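Local coordinates for protein HTH-type transcriptional regulator PrpR (Mycobacterium tuberculosis, PDB 6D2S) that regulates expression of the enzymes that break down short-chain fatty acids through the glyoxylate and methylcitrate cycles, as a DNA-binding transcription factor, at residues Y150-L155 against F241-T246; I181-V186 against H273-S278; E146-R149 against L154-R157. One frame throughout, in Å; residues are numbered along the deposited sequence. Where two conformers were deposited one is given.

Interaction 1: Y150-L155 against F241-T246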
loop_
_atom_site.group_PDB
_atom_site.type_symbol
_atom_site.label_atom_id
_atom_site.label_comp_id
_atom_site.label_asym_id
_atom_site.label_seq_id
_atom_site.Cartn_x
_atom_site.Cartn_y
_atom_site.Cartn_z
ATOM N N TYR A 150 -11.001 5.416 10.532
ATOM C CA TYR A 150 -10.644 4.544 9.414
ATOM C C TYR A 150 -11.375 4.921 8.129
ATOM O O TYR A 150 -11.567 4.086 7.248
ATOM C CB TYR A 150 -10.886 3.070 9.771
ATOM C CG TYR A 150 -9.863 2.563 10.769
ATOM C CD1 TYR A 150 -10.008 2.817 12.124
ATOM C CD2 TYR A 150 -8.738 1.856 10.349
ATOM C CE1 TYR A 150 -9.073 2.374 13.043
ATOM C CE2 TYR A 150 -7.799 1.400 11.268
ATOM C CZ TYR A 150 -7.971 1.669 12.610
ATOM O OH TYR A 150 -7.042 1.220 13.521
ATOM N N ASP A 151 -11.754 6.189 7.988
ATOM C CA ASP A 151 -12.344 6.668 6.740
ATOM C C ASP A 151 -11.266 6.707 5.658
ATOM O O ASP A 151 -10.401 7.588 5.669
ATOM C CB ASP A 151 -12.965 8.052 6.936
ATOM C CG ASP A 151 -13.796 8.484 5.741
ATOM O OD1 ASP A 151 -14.945 8.927 5.952
ATOM O OD2 ASP A 151 -13.301 8.342 4.592
ATOM N N ILE A 152 -11.328 5.757 4.716
ATOM C CA ILE A 152 -10.268 5.595 3.721
ATOM C C ILE A 152 -10.156 6.834 2.843
ATOM O O ILE A 152 -9.051 7.269 2.493
ATOM C CB ILE A 152 -10.527 4.330 2.883
ATOM C CG1 ILE A 152 -10.530 3.085 3.789
ATOM C CG2 ILE A 152 -9.465 4.203 1.775
ATOM C CD1 ILE A 152 -11.338 1.923 3.222
ATOM N N ASP A 153 -11.290 7.417 2.465
ATOM C CA ASP A 153 -11.263 8.601 1.606
ATOM C C ASP A 153 -10.671 9.816 2.320
ATOM O O ASP A 153 -9.873 10.563 1.735
ATOM C CB ASP A 153 -12.677 8.899 1.115
ATOM C CG ASP A 153 -13.179 7.847 0.142
ATOM O OD1 ASP A 153 -12.548 7.681 -0.922
ATOM O OD2 ASP A 153 -14.181 7.167 0.450
ATOM N N LEU A 154 -11.071 10.059 3.571
ATOM C CA LEU A 154 -10.497 11.196 4.290
ATOM C C LEU A 154 -9.012 10.990 4.572
ATOM O O LEU A 154 -8.235 11.953 4.542
ATOM C CB LEU A 154 -11.252 11.448 5.593
ATOM C CG LEU A 154 -12.674 11.990 5.458
ATOM C CD1 LEU A 154 -13.233 12.350 6.839
ATOM C CD2 LEU A 154 -12.712 13.194 4.524
ATOM N N LEU A 155 -8.601 9.754 4.876
ATOM C CA LEU A 155 -7.172 9.470 5.010
ATOM C C LEU A 155 -6.434 9.759 3.706
ATOM O O LEU A 155 -5.342 10.336 3.713
ATOM C CB LEU A 155 -6.956 8.010 5.422
ATOM C CG LEU A 155 -7.292 7.671 6.877
ATOM C CD1 LEU A 155 -7.416 6.155 7.060
ATOM C CD2 LEU A 155 -6.203 8.243 7.775
ATOM N N PHE A 241 -16.923 -7.336 8.548
ATOM C CA PHE A 241 -17.449 -6.118 7.960
ATOM C C PHE A 241 -16.521 -5.700 6.825
ATOM O O PHE A 241 -15.308 -5.573 7.024
ATOM C CB PHE A 241 -17.564 -5.013 9.012
ATOM C CG PHE A 241 -18.359 -3.828 8.550
ATOM C CD1 PHE A 241 -19.649 -3.624 9.002
ATOM C CD2 PHE A 241 -17.830 -2.936 7.634
ATOM C CE1 PHE A 241 -20.392 -2.546 8.569
ATOM C CE2 PHE A 241 -18.576 -1.857 7.193
ATOM C CZ PHE A 241 -19.846 -1.656 7.664
ATOM N N TRP A 242 -17.092 -5.506 5.640
ATOM C CA TRP A 242 -16.328 -5.281 4.423
ATOM C C TRP A 242 -16.635 -3.905 3.855
ATOM O O TRP A 242 -17.795 -3.485 3.811
ATOM C CB TRP A 242 -16.641 -6.356 3.376
ATOM C CG TRP A 242 -16.043 -7.699 3.701
ATOM C CD1 TRP A 242 -16.641 -8.736 4.359
ATOM C CD2 TRP A 242 -14.717 -8.139 3.381
ATOM N NE1 TRP A 242 -15.765 -9.792 4.470
ATOM C CE2 TRP A 242 -14.581 -9.451 3.871
ATOM C CE3 TRP A 242 -13.636 -7.548 2.721
ATOM C CZ2 TRP A 242 -13.408 -10.185 3.723
ATOM C CZ3 TRP A 242 -12.472 -8.273 2.581
ATOM C CH2 TRP A 242 -12.368 -9.579 3.078
ATOM N N VAL A 243 -15.587 -3.203 3.423
ATOM C CA VAL A 243 -15.726 -1.926 2.729
ATOM C C VAL A 243 -14.891 -2.009 1.462
ATOM O O VAL A 243 -13.738 -2.451 1.508
ATOM C CB VAL A 243 -15.272 -0.744 3.609
ATOM C CG1 VAL A 243 -15.501 0.570 2.890
ATOM C CG2 VAL A 243 -16.009 -0.771 4.942
ATOM N N ALA A 244 -15.479 -1.625 0.325
ATOM C CA ALA A 244 -14.824 -1.795 -0.965
ATOM C C ALA A 244 -15.151 -0.625 -1.882
ATOM O O ALA A 244 -16.190 0.027 -1.753
ATOM C CB ALA A 244 -15.245 -3.107 -1.654
ATOM N N LYS A 245 -14.245 -0.366 -2.820
ATOM C CA LYS A 245 -14.511 0.627 -3.847
ATOM C C LYS A 245 -13.664 0.301 -5.066
ATOM O O LYS A 245 -12.581 -0.283 -4.939
ATOM C CB LYS A 245 -14.197 2.041 -3.344
ATOM C CG LYS A 245 -14.737 3.148 -4.221
ATOM C CD LYS A 245 -14.593 4.505 -3.552
ATOM C CE LYS A 245 -13.244 5.115 -3.859
ATOM N NZ LYS A 245 -13.180 6.545 -3.429
ATOM N N THR A 246 -14.158 0.687 -6.242
ATOM C CA THR A 246 -13.312 0.646 -7.424
ATOM C C THR A 246 -12.259 1.740 -7.325
ATOM O O THR A 246 -12.441 2.751 -6.639
ATOM C CB THR A 246 -14.120 0.829 -8.716
ATOM O OG1 THR A 246 -14.818 2.078 -8.683
ATOM C CG2 THR A 246 -15.110 -0.306 -8.907
#
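K245 leaves strand 239-247 with CG anti to its backbone N (chi1 -167°) and runs nearly straight until a bend at chi3, while D153 holds CG beside its own backbone N (chi1 -69°), and these torsions bring ammonium and carboxylate together from opposite directions. K245 NZ donates to D153 OD1 at 2.8 Å, a salt bridge in which the ammonium reaches the oxygen from its syn side, 16° out of the carboxylate plane. Beside it the contact is apolar: I152 CD1, at the end of its side chain, comes to 4.4 Å from V243 CG1, a loose touch. The backbones stand well apart, so side chains alone span the interval, and F163 of helix 163-170 packs against I152, D153 and K245.

The acid sits in the first turn of helix 152-159, whose N-cap is D151. D151 OD2 receives L154 N at 3.0 Å in an almost straight bond that meets the carboxylate from above its plane, and the amide of I152 is taken by Y277 OH. The chain is a fragment of the regulator, and the salt bridge joins its IrrE N-terminal-like and C-terminal short-chain fatty acyl-CoA regulator parts. With both partners partly exposed, it is an ion pair near the surface; the amino end of the helix would probably stabilise the negative charge of D153.

Interaction 2: I181-V186 against H273-S278; sequences IPFIFV and HKLVYS
The backbones of 181-186 and 273-278 come nearest at I181 and K274, whose CA atoms are 8.3 Å apart, and from there the strand runs away from the loop, which confines the contact to the beginning of each segment. I181 makes the largest share of it. Its CG1 lies beside the backbone N (chi1 -66°) and the chain then extends, so that CG1 and CD1 are directed at the loop. The side chains of I181 and K274 run alongside in opposite senses, and I181 CG1 meets K274 CE at 3.4 Å, closer than carbons usually pack. K274 is bent at chi2, chi3 and chi4, which curls its methylenes round the isoleucine: K274 CB is 3.8 Å from I181 CD1. Its ammonium group continues past this apolar surface to a salt bridge with E146 at the end of helix 138-147.

L275 supplies the second part of the contact through one methyl. L275 CD2 lies 3.8 Å from I181 CD1, where the two side chains cross at a slant, and 4.0 Å from F183 CZ. The methyl meets the phenyl ring at its edge, near the ring plane, whereas the other branch of the isoleucine, I181 CG2, lies 3.8 Å above one face of the F183 ring, displaced from the ring centre.

Further along the loop, S278 N donates to L275 O and closes a turn. Both segments belong to the C-terminal regulator part, of a GAF-clan family, where the loop after strand 261-268 packs on the start of strand 183-189. That strand lies between strands 194-198 and 261-268 in the five-stranded antiparallel sheet, and C267 touches both I181 and F183. Y150, between helices 138-147 and 152-159, packs on L275 and hydrogen-bonds I181 N through its hydroxyl.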
loop_
_atom_site.group_PDB
_atom_site.type_symbol
_atom_site.label_atom_id
_atom_site.label_comp_id
_atom_site.label_asym_id
_atom_site.label_seq_id
_atom_site.Cartn_x
_atom_site.Cartn_y
_atom_site.Cartn_z
ATOM N N ILE A 181 -6.579 -1.855 13.494
ATOM C CA ILE A 181 -7.553 -2.935 13.269
ATOM C C ILE A 181 -6.938 -3.982 12.350
ATOM O O ILE A 181 -6.353 -3.622 11.310
ATOM C CB ILE A 181 -8.842 -2.377 12.649
ATOM C CG1 ILE A 181 -9.552 -1.452 13.634
ATOM C CG2 ILE A 181 -9.731 -3.533 12.169
ATOM C CD1 ILE A 181 -10.719 -0.656 13.007
ATOM N N PRO A 182 -7.033 -5.278 12.659
ATOM C CA PRO A 182 -6.517 -6.298 11.732
ATOM C C PRO A 182 -7.461 -6.465 10.548
ATOM O O PRO A 182 -8.636 -6.797 10.725
ATOM C CB PRO A 182 -6.462 -7.573 12.590
ATOM C CG PRO A 182 -6.863 -7.177 13.964
ATOM C CD PRO A 182 -7.526 -5.853 13.920
ATOM N N PHE A 183 -6.955 -6.221 9.341
ATOM C CA PHE A 183 -7.764 -6.290 8.129
ATOM C C PHE A 183 -7.327 -7.444 7.235
ATOM O O PHE A 183 -6.154 -7.823 7.213
ATOM C CB PHE A 183 -7.668 -5.005 7.298
ATOM C CG PHE A 183 -8.369 -3.814 7.896
ATOM C CD1 PHE A 183 -9.756 -3.741 7.915
ATOM C CD2 PHE A 183 -7.628 -2.739 8.392
ATOM C CE1 PHE A 183 -10.395 -2.631 8.439
ATOM C CE2 PHE A 183 -8.259 -1.620 8.910
ATOM C CZ PHE A 183 -9.645 -1.566 8.937
ATOM N N ILE A 184 -8.297 -7.998 6.495
ATOM C CA ILE A 184 -8.028 -8.747 5.271
ATOM C C ILE A 184 -8.077 -7.765 4.113
ATOM O O ILE A 184 -9.067 -7.040 3.952
ATOM C CB ILE A 184 -9.066 -9.864 5.058
ATOM C CG1 ILE A 184 -9.059 -10.865 6.213
ATOM C CG2 ILE A 184 -8.845 -10.539 3.700
ATOM C CD1 ILE A 184 -10.278 -11.766 6.212
ATOM N N PHE A 185 -7.022 -7.735 3.305
ATOM C CA PHE A 185 -6.969 -6.873 2.129
ATOM C C PHE A 185 -7.258 -7.705 0.883
ATOM O O PHE A 185 -6.649 -8.759 0.682
ATOM C CB PHE A 185 -5.602 -6.194 2.035
ATOM C CG PHE A 185 -5.376 -5.414 0.769
ATOM C CD1 PHE A 185 -4.879 -6.037 -0.371
ATOM C CD2 PHE A 185 -5.626 -4.056 0.724
ATOM C CE1 PHE A 185 -4.655 -5.315 -1.536
ATOM C CE2 PHE A 185 -5.393 -3.323 -0.437
ATOM C CZ PHE A 185 -4.912 -3.953 -1.567
ATOM N N VAL A 186 -8.198 -7.245 0.058
ATOM C CA VAL A 186 -8.581 -7.958 -1.156
ATOM C C VAL A 186 -8.568 -6.985 -2.324
ATOM O O VAL A 186 -9.172 -5.908 -2.254
ATOM C CB VAL A 186 -9.970 -8.618 -1.031
ATOM C CG1 VAL A 186 -10.386 -9.228 -2.377
ATOM C CG2 VAL A 186 -9.958 -9.681 0.048
ATOM N N HIS A 273 -16.773 -1.477 15.302
ATOM C CA HIS A 273 -17.319 -0.267 15.900
ATOM C C HIS A 273 -16.372 0.919 15.740
ATOM O O HIS A 273 -16.824 2.065 15.813
ATOM C CB HIS A 273 -17.670 -0.488 17.375
ATOM C CG HIS A 273 -16.494 -0.774 18.252
ATOM N ND1 HIS A 273 -15.836 -1.984 18.242
ATOM C CD2 HIS A 273 -15.879 -0.018 19.194
ATOM C CE1 HIS A 273 -14.848 -1.953 19.122
ATOM N NE2 HIS A 273 -14.853 -0.772 19.714
ATOM N N LYS A 274 -15.083 0.675 15.501
ATOM C CA LYS A 274 -14.138 1.760 15.273
ATOM C C LYS A 274 -14.173 2.294 13.846
ATOM O O LYS A 274 -13.470 3.267 13.552
ATOM C CB LYS A 274 -12.718 1.291 15.608
ATOM C CG LYS A 274 -12.562 0.815 17.051
ATOM C CD LYS A 274 -11.590 -0.357 17.154
ATOM C CE LYS A 274 -10.208 0.008 16.655
ATOM N NZ LYS A 274 -9.432 0.832 17.631
ATOM N N LEU A 275 -14.941 1.676 12.951
ATOM C CA LEU A 275 -15.053 2.134 11.570
ATOM C C LEU A 275 -16.185 3.141 11.443
ATOM O O LEU A 275 -17.299 2.883 11.900
ATOM C CB LEU A 275 -15.350 0.977 10.621
ATOM C CG LEU A 275 -14.404 -0.220 10.591
ATOM C CD1 LEU A 275 -14.972 -1.261 9.632
ATOM C CD2 LEU A 275 -13.030 0.219 10.151
ATOM N N VAL A 276 -15.921 4.259 10.763
ATOM C CA VAL A 276 -17.030 5.164 10.483
ATOM C C VAL A 276 -18.102 4.444 9.675
ATOM O O VAL A 276 -19.291 4.774 9.770
ATOM C CB VAL A 276 -16.526 6.438 9.777
ATOM C CG1 VAL A 276 -15.922 6.107 8.428
ATOM C CG2 VAL A 276 -17.668 7.454 9.641
ATOM N N TYR A 277 -17.710 3.418 8.915
ATOM C CA TYR A 277 -18.617 2.715 8.010
ATOM C C TYR A 277 -19.709 1.923 8.718
ATOM O O TYR A 277 -20.692 1.547 8.066
ATOM C CB TYR A 277 -17.805 1.778 7.116
ATOM C CG TYR A 277 -16.756 2.514 6.323
ATOM C CD1 TYR A 277 -17.124 3.430 5.342
ATOM C CD2 TYR A 277 -15.401 2.309 6.566
ATOM C CE1 TYR A 277 -16.165 4.117 4.614
ATOM C CE2 TYR A 277 -14.441 2.983 5.845
ATOM C CZ TYR A 277 -14.829 3.888 4.874
ATOM O OH TYR A 277 -13.870 4.550 4.158
ATOM N N SER A 278 -19.582 1.667 10.021
ATOM C CA SER A 278 -20.465 0.709 10.685
ATOM C C SER A 278 -21.802 1.297 11.141
ATOM O O SER A 278 -22.484 0.674 11.959
ATOM C CB SER A 278 -19.756 0.080 11.886
ATOM O OG SER A 278 -19.514 1.047 12.884
#

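Interaction 3: E146-R149 against L154-R157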
loop_
_atom_site.group_PDB
_atom_site.type_symbol
_atom_site.label_atom_id
_atom_site.label_comp_id
_atom_site.label_asym_id
_atom_site.label_seq_id
_atom_site.Cartn_x
_atom_site.Cartn_y
_atom_site.Cartn_z
ATOM N N GLU A 146 -7.142 6.344 13.586
ATOM C CA GLU A 146 -8.041 6.293 14.734
ATOM C C GLU A 146 -8.911 7.540 14.803
ATOM O O GLU A 146 -10.119 7.444 15.052
ATOM C CB GLU A 146 -7.252 6.086 16.030
ATOM C CG GLU A 146 -6.566 4.713 16.122
ATOM C CD GLU A 146 -7.519 3.540 16.421
ATOM O OE1 GLU A 146 -8.628 3.766 16.966
ATOM O OE2 GLU A 146 -7.148 2.378 16.116
ATOM N N GLN A 147 -8.334 8.719 14.562
ATOM C CA GLN A 147 -9.108 9.948 14.720
ATOM C C GLN A 147 -10.087 10.185 13.578
ATOM O O GLN A 147 -11.071 10.912 13.763
ATOM C CB GLN A 147 -8.165 11.142 14.851
ATOM C CG GLN A 147 -7.297 11.056 16.098
ATOM C CD GLN A 147 -6.341 12.212 16.214
ATOM O OE1 GLN A 147 -6.319 13.100 15.360
ATOM N NE2 GLN A 147 -5.536 12.213 17.276
ATOM N N LEU A 148 -9.844 9.596 12.410
ATOM C CA LEU A 148 -10.785 9.650 11.302
ATOM C C LEU A 148 -11.645 8.401 11.214
ATOM O O LEU A 148 -12.342 8.209 10.210
ATOM C CB LEU A 148 -10.033 9.855 9.986
ATOM C CG LEU A 148 -9.453 11.263 9.805
ATOM C CD1 LEU A 148 -8.585 11.319 8.540
ATOM C CD2 LEU A 148 -10.553 12.311 9.756
ATOM N N ARG A 149 -11.591 7.541 12.235
ATOM C CA ARG A 149 -12.398 6.325 12.284
ATOM C C ARG A 149 -12.243 5.517 11.001
ATOM O O ARG A 149 -13.212 5.001 10.434
ATOM C CB ARG A 149 -13.870 6.655 12.567
ATOM C CG ARG A 149 -14.100 7.376 13.897
ATOM C CD ARG A 149 -13.484 6.581 15.038
ATOM N NE ARG A 149 -13.943 7.018 16.353
ATOM C CZ ARG A 149 -13.395 6.623 17.498
ATOM N NH1 ARG A 149 -12.353 5.796 17.481
ATOM N NH2 ARG A 149 -13.880 7.049 18.656
ATOM N N LEU A 154 -11.071 10.059 3.571
ATOM C CA LEU A 154 -10.497 11.196 4.290
ATOM C C LEU A 154 -9.012 10.990 4.572
ATOM O O LEU A 154 -8.235 11.953 4.542
ATOM C CB LEU A 154 -11.252 11.448 5.593
ATOM C CG LEU A 154 -12.674 11.990 5.458
ATOM C CD1 LEU A 154 -13.233 12.350 6.839
ATOM C CD2 LEU A 154 -12.712 13.194 4.524
ATOM N N LEU A 155 -8.601 9.754 4.876
ATOM C CA LEU A 155 -7.172 9.470 5.010
ATOM C C LEU A 155 -6.434 9.759 3.706
ATOM O O LEU A 155 -5.342 10.336 3.713
ATOM C CB LEU A 155 -6.956 8.010 5.422
ATOM C CG LEU A 155 -7.292 7.671 6.877
ATOM C CD1 LEU A 155 -7.416 6.155 7.060
ATOM C CD2 LEU A 155 -6.203 8.243 7.775
ATOM N N GLY A 156 -7.017 9.355 2.576
ATOM C CA GLY A 156 -6.379 9.632 1.299
ATOM C C GLY A 156 -6.227 11.120 1.047
ATOM O O GLY A 156 -5.163 11.595 0.634
ATOM N N ARG A 157 -7.292 11.878 1.290
ATOM C CA ARG A 157 -7.215 13.323 1.105
ATOM C C ARG A 157 -6.233 13.955 2.083
ATOM O O ARG A 157 -5.505 14.890 1.725
ATOM C CB ARG A 157 -8.604 13.939 1.253
ATOM C CG ARG A 157 -9.531 13.568 0.118
ATOM C CD ARG A 157 -10.694 14.539 0.009
ATOM N NE ARG A 157 -11.820 14.132 0.838
ATOM C CZ ARG A 157 -12.742 13.260 0.450
ATOM N NH1 ARG A 157 -12.662 12.701 -0.751
ATOM N NH2 ARG A 157 -13.743 12.945 1.261
#
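L148 sets its two methyls against two successive leucines of helix 152-159, and it meets each of them in a different orientation. The L148 side chain crosses that of L154 at about a right angle, with L148 CD2 4.0 Å from L154 CD1. L148 and L155 instead point past one another, antiparallel, and L148 CD1 comes to 4.0 Å from L155 CD2. The same CD1 methyl also lies 4.0 Å from L154 CB, so it rests between the base of one leucine and the branch of the next. With CG of L148 beside the backbone N (chi1 -72°) and chi2 extended at 173°, CD2 faces L154 alone, while CD1 reaches both leucines. All these separations are ordinary van der Waals contacts.

The leucine is placed by the way its helix ends. L148 is the first residue after helix 138-147 to depart from helical backbone angles, and R149, with positive phi (51°), is the C-prime residue of a Schellman motif. Its two bonds run from Y150 N to A145 O and from R149 N to E146 O, the latter at 3.2 Å. The reversal turns the chain into the short link that leads to helix 152-159, and L148 faces this second helix across it.

The three leucines differ in burial: L155 is buried, L148 is partly exposed and L154 is exposed, so the apolar contact grades from the protein interior to its surface. E146 takes no part in the leucine contact; its OE2 is hydrogen-bonded to the hydroxyl of Y150, within the same helix-to-helix link.

Interactions 1 and 3 share L154 and L155 and both use helix 152-159, which interaction 3 packs against the end of helix 138-147 and interaction 1 ties to strand 239-247. Interaction 2 lies within the C-terminal regulator domain and is mostly buried and apolar; interaction 1 pairs a partly exposed salt bridge with a buried aliphatic touch, and interaction 3 is purely aliphatic, reaching the surface. Interactions 1 and 2 reach the same antiparallel sheet, with centres 8 Å apart. Polar bonds also connect the contacts, among them a backbone bond of V276 N with R149 O between interactions 2 and 3. These ties join the IrrE N-terminal-like and C-terminal regulator domains.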